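Local atomic coordinates of putative cell adhesion protein (Bacteroides fragilis, PDB entry 4H40), a protein that probably serves as a pilus subunit of the fimbrillin-like family, contributing to fimbriae and cell adhesion in a gut bacterium. Residues K304-G308 against V309-T313; T260-S264 against H265-V269. All blocks are in the same frame, centred on the assembly; numbering follows the deposited sequence.

How the contacts relate
The two contacts are local, one at each of two bends of the chain, and contact 2 is completed before contact 1 begins. Contact 1 (304-313) is a hairpin end whose centre lies about 35 Å from the centre of the chain; contact 2 (260-269) is a corner where the chain leaves one sheet for another. Their centres lie about 27 Å apart and their nearest atoms about 7 Å, so they do not touch. Strand 278-287 relates them: it pairs with strand 266-275, which leaves contact 2, and its Tyr282 reaches Thr310 and Leu312 in contact 1. Contact 1 also meets the second subunit, whose strand pairs with 311-313.

Contact 1: residues K304-G308 against V309-T313; sequences KISNG and VTVLT
The flat amide of Asn307 meets the CG1 methyl of Val309 obliquely: this methyl stands off the outer end of the amide, well out of its plane, with Val309 CG1 3.4 Å from Asn307 CG. Val309 places CG1 there by setting it between its own backbone N and carbonyl carbon (chi1 60°). The same amide serves the turn, because Gly308 N donates to Asn307 OD1 at 3.2 Å from above the carbonyl plane. Asparagine suits this place, its short side chain folding back on the next peptide, and Gly308 adds no bulk to the exposed bend.

The bend closes a beta hairpin between strands 296-305 and 310-321. Lys304 and Val311 form a hydrogen-bonded antiparallel pair, with Lys304 N to Val311 O and Val311 N to Lys304 O both 2.8 Å and nearly straight. Ser306 N adds a bond to Val309 O of 3.0 Å before the turn. In the adjoining non-hydrogen-bonded pair, Ile305 and Thr310 lie side by side, Ile305 CD1 3.5 Å from Thr310 CG2. Thr310 OG1 is hydrogen-bonded to Tyr282 OH, so the residue offers its methyl to Ile305 and its hydroxyl to strand 278-287 of a separate sheet.

On the other face, Lys304 CB lies 4.0 Å from Val311 CG2, while its extended chain crosses Thr313 at about a right angle and brings the amine alongside it, NZ 4.0 Å from Thr313 OG1, too long for a hydrogen bond. Residues 311-313 also pair with an antiparallel strand of the second subunit, continuing the sheet across the interface, where Trp319 of that subunit packs on Thr313.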
loop_
_atom_site.group_PDB
_atom_site.type_symbol
_atom_site.label_atom_id
_atom_site.label_comp_id
_atom_site.label_asym_id
_atom_site.label_seq_id
_atom_site.Cartn_x
_atom_site.Cartn_y
_atom_site.Cartn_z
ATOM N N LYS B 304 13.107 8.824 8.882
ATOM C CA LYS B 304 14.534 8.683 8.559
ATOM C C LYS B 304 15.148 9.999 8.147
ATOM O O LYS B 304 14.437 10.848 7.623
ATOM C CB LYS B 304 14.697 7.707 7.368
ATOM C CG LYS B 304 14.693 6.233 7.730
ATOM C CD LYS B 304 14.663 5.344 6.496
ATOM C CE LYS B 304 14.340 3.912 6.858
ATOM N NZ LYS B 304 14.001 3.078 5.671
ATOM N N ILE B 305 16.476 10.144 8.310
ATOM C CA ILE B 305 17.275 11.259 7.777
ATOM C C ILE B 305 18.126 10.664 6.641
ATOM O O ILE B 305 18.979 9.810 6.919
ATOM C CB ILE B 305 18.150 12.021 8.816
ATOM C CG1 ILE B 305 17.424 12.329 10.157
ATOM C CG2 ILE B 305 18.817 13.255 8.188
ATOM C CD1 ILE B 305 16.294 13.328 10.156
ATOM N N SER B 306 17.864 11.065 5.371
ATOM C CA SER B 306 18.603 10.567 4.203
ATOM C C SER B 306 19.952 11.278 4.034
ATOM O O SER B 306 20.989 10.618 3.849
ATOM C CB SER B 306 17.774 10.680 2.936
ATOM O OG SER B 306 16.914 9.556 2.842
ATOM N N ASN B 307 19.935 12.609 4.124
ATOM C CA ASN B 307 21.130 13.451 4.068
ATOM C C ASN B 307 20.984 14.474 5.186
ATOM O O ASN B 307 21.553 14.301 6.273
ATOM C CB ASN B 307 21.345 14.092 2.676
ATOM C CG ASN B 307 20.117 14.259 1.816
ATOM O OD1 ASN B 307 19.478 15.318 1.827
ATOM N ND2 ASN B 307 19.765 13.221 1.063
ATOM N N GLY B 308 20.156 15.479 4.918
ATOM C CA GLY B 308 19.762 16.521 5.855
ATOM C C GLY B 308 18.250 16.522 5.878
ATOM O O GLY B 308 17.617 16.987 6.836
ATOM N N VAL B 309 17.681 15.941 4.802
ATOM C CA VAL B 309 16.259 15.782 4.524
ATOM C C VAL B 309 15.647 14.648 5.393
ATOM O O VAL B 309 16.214 13.559 5.529
ATOM C CB VAL B 309 16.054 15.544 3.001
ATOM C CG1 VAL B 309 16.767 14.289 2.511
ATOM C CG2 VAL B 309 14.580 15.519 2.615
ATOM N N THR B 310 14.486 14.933 5.979
ATOM C CA THR B 310 13.748 13.969 6.787
ATOM C C THR B 310 12.651 13.338 5.902
ATOM O O THR B 310 11.932 14.061 5.215
ATOM C CB THR B 310 13.181 14.622 8.070
ATOM O OG1 THR B 310 11.970 15.303 7.763
ATOM C CG2 THR B 310 14.136 15.608 8.709
ATOM N N VAL B 311 12.536 12.004 5.914
ATOM C CA VAL B 311 11.498 11.286 5.164
ATOM C C VAL B 311 10.705 10.334 6.067
ATOM O O VAL B 311 11.204 9.867 7.091
ATOM C CB VAL B 311 11.996 10.521 3.907
ATOM C CG1 VAL B 311 12.269 11.479 2.777
ATOM C CG2 VAL B 311 13.208 9.644 4.184
ATOM N N LEU B 312 9.457 10.098 5.687
ATOM C CA LEU B 312 8.605 9.128 6.299
ATOM C C LEU B 312 8.421 8.009 5.301
ATOM O O LEU B 312 8.062 8.262 4.153
ATOM C CB LEU B 312 7.262 9.719 6.737
ATOM C CG LEU B 312 6.438 8.773 7.594
ATOM C CD1 LEU B 312 6.810 8.880 9.034
ATOM C CD2 LEU B 312 4.982 8.979 7.412
ATOM N N THR B 313 8.750 6.790 5.711
ATOM C CA THR B 313 8.545 5.574 4.934
ATOM C C THR B 313 7.476 4.763 5.626
ATOM O O THR B 313 7.546 4.600 6.844
ATOM C CB THR B 313 9.830 4.706 4.791
ATOM O OG1 THR B 313 10.148 4.138 6.054
ATOM C CG2 THR B 313 11.013 5.450 4.229
#

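Contact 2: residues T260-S264 against H265-V269; sequences TDARS and HSISV
Ile267 turns CG1 beside its backbone N (chi1 -71°) and then runs out extended (chi2 161°), which carries CD1 back across the bend to 3.7 Å from Ala262 CB. In His265 the ring likewise sits beside the backbone N (chi1 -65°), bringing one face over the carbonyl oxygen of Ser264, with His265 CG 3.7 Å from Ser264 O.

Residues 262-265 form a type I turn, whose closing bond, His265 N to Ala262 O at 3.2 Å, is weak. The turn is the corner at which the chain leaves the small sheet of strands 230-231, 260-262 and 289-291 for the four-stranded antiparallel sheet entered by strand 266-275, a change of sheet consistent with the beta-sandwich architecture of the transthyretin clan. Alanine suits the inner side: its lone methyl lets Ile267 approach closely, and Ile267 also packs on Leu289 and Ile206, tying the corner to both sheets.

On the outer side of the corner Arg263 and Asp261 form a side-on, two-nitrogen salt bridge, opposite charges suited to an exposed bend: NE meets Asp261 OD1 at 2.6 Å, and NH2 meets Asp261 OD2 at 3.1 Å. The carboxylate carbon lies at the edge of the guanidinium, in its plane, whereas both carboxylate oxygens are approached from above their own plane. A weak bond from Arg263 N to Asp261 OD1 gives an Asx turn leading into the type I turn, and Tyr290 packs against both partners.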
loop_
_atom_site.group_PDB
_atom_site.type_symbol
_atom_site.label_atom_id
_atom_site.label_comp_id
_atom_site.label_asym_id
_atom_site.label_seq_id
_atom_site.Cartn_x
_atom_site.Cartn_y
_atom_site.Cartn_z
ATOM N N THR B 260 -16.547 3.114 6.398
ATOM C CA THR B 260 -16.585 3.969 5.220
ATOM C C THR B 260 -15.966 3.302 4.011
ATOM O O THR B 260 -14.945 2.630 4.109
ATOM C CB THR B 260 -15.955 5.358 5.485
ATOM O OG1 THR B 260 -16.272 6.222 4.388
ATOM C CG2 THR B 260 -14.463 5.324 5.699
ATOM N N ASP B 261 -16.624 3.519 2.863
ATOM C CA ASP B 261 -16.233 3.073 1.527
ATOM C C ASP B 261 -15.497 4.213 0.810
ATOM O O ASP B 261 -16.119 5.198 0.393
ATOM C CB ASP B 261 -17.477 2.619 0.710
ATOM C CG ASP B 261 -17.200 2.254 -0.742
ATOM O OD1 ASP B 261 -16.041 1.868 -1.055
ATOM O OD2 ASP B 261 -18.141 2.344 -1.568
ATOM N N ALA B 262 -14.183 4.061 0.657
ATOM C CA ALA B 262 -13.321 5.034 -0.014
ATOM C C ALA B 262 -12.431 4.328 -1.041
ATOM O O ALA B 262 -11.295 4.738 -1.295
ATOM C CB ALA B 262 -12.481 5.779 1.014
ATOM N N ARG B 263 -12.967 3.254 -1.633
ATOM C CA ARG B 263 -12.334 2.414 -2.666
ATOM C C ARG B 263 -12.046 3.206 -3.942
ATOM O O ARG B 263 -11.056 2.944 -4.639
ATOM C CB ARG B 263 -13.242 1.229 -2.993
ATOM C CG ARG B 263 -13.247 0.143 -1.910
ATOM C CD ARG B 263 -14.235 -0.950 -2.263
ATOM N NE ARG B 263 -15.611 -0.464 -2.223
ATOM C CZ ARG B 263 -16.656 -1.110 -2.725
ATOM N NH1 ARG B 263 -16.496 -2.287 -3.319
ATOM N NH2 ARG B 263 -17.872 -0.585 -2.637
ATOM N N SER B 264 -12.933 4.190 -4.227
ATOM C CA SER B 264 -12.858 5.088 -5.385
ATOM C C SER B 264 -12.309 6.467 -4.994
ATOM O O SER B 264 -12.082 7.291 -5.872
ATOM C CB SER B 264 -14.229 5.262 -6.038
ATOM O OG SER B 264 -15.152 4.222 -5.752
ATOM N N HIS B 265 -12.100 6.722 -3.684
ATOM C CA HIS B 265 -11.642 8.016 -3.191
ATOM C C HIS B 265 -10.363 7.853 -2.377
ATOM O O HIS B 265 -9.873 6.745 -2.217
ATOM C CB HIS B 265 -12.780 8.691 -2.379
ATOM C CG HIS B 265 -13.963 9.020 -3.233
ATOM N ND1 HIS B 265 -14.990 8.115 -3.423
ATOM C CD2 HIS B 265 -14.195 10.110 -4.009
ATOM C CE1 HIS B 265 -15.817 8.692 -4.292
ATOM N NE2 HIS B 265 -15.381 9.897 -4.664
ATOM N N SER B 266 -9.765 8.964 -1.958
ATOM C CA SER B 266 -8.567 8.952 -1.129
ATOM C C SER B 266 -8.865 9.373 0.307
ATOM O O SER B 266 -9.711 10.234 0.550
ATOM C CB SER B 266 -7.492 9.871 -1.696
ATOM O OG SER B 266 -7.163 9.471 -3.006
ATOM N N ILE B 267 -8.150 8.752 1.253
ATOM C CA ILE B 267 -8.126 9.090 2.669
ATOM C C ILE B 267 -6.716 9.648 2.910
ATOM O O ILE B 267 -5.755 8.900 2.728
ATOM C CB ILE B 267 -8.487 7.880 3.600
ATOM C CG1 ILE B 267 -9.991 7.535 3.498
ATOM C CG2 ILE B 267 -8.102 8.178 5.069
ATOM C CD1 ILE B 267 -10.356 6.155 3.985
ATOM N N SER B 268 -6.584 10.952 3.228
ATOM C CA SER B 268 -5.283 11.531 3.549
ATOM C C SER B 268 -5.050 11.432 5.061
ATOM O O SER B 268 -5.984 11.543 5.864
ATOM C CB SER B 268 -5.148 12.965 3.060
ATOM O OG SER B 268 -5.499 13.933 4.030
ATOM N N VAL B 269 -3.797 11.165 5.424
ATOM C CA VAL B 269 -3.305 11.031 6.785
ATOM C C VAL B 269 -2.131 12.019 6.935
ATOM O O VAL B 269 -1.080 11.818 6.328
ATOM C CB VAL B 269 -2.913 9.567 7.126
ATOM C CG1 VAL B 269 -2.292 9.477 8.512
ATOM C CG2 VAL B 269 -4.114 8.643 7.047
#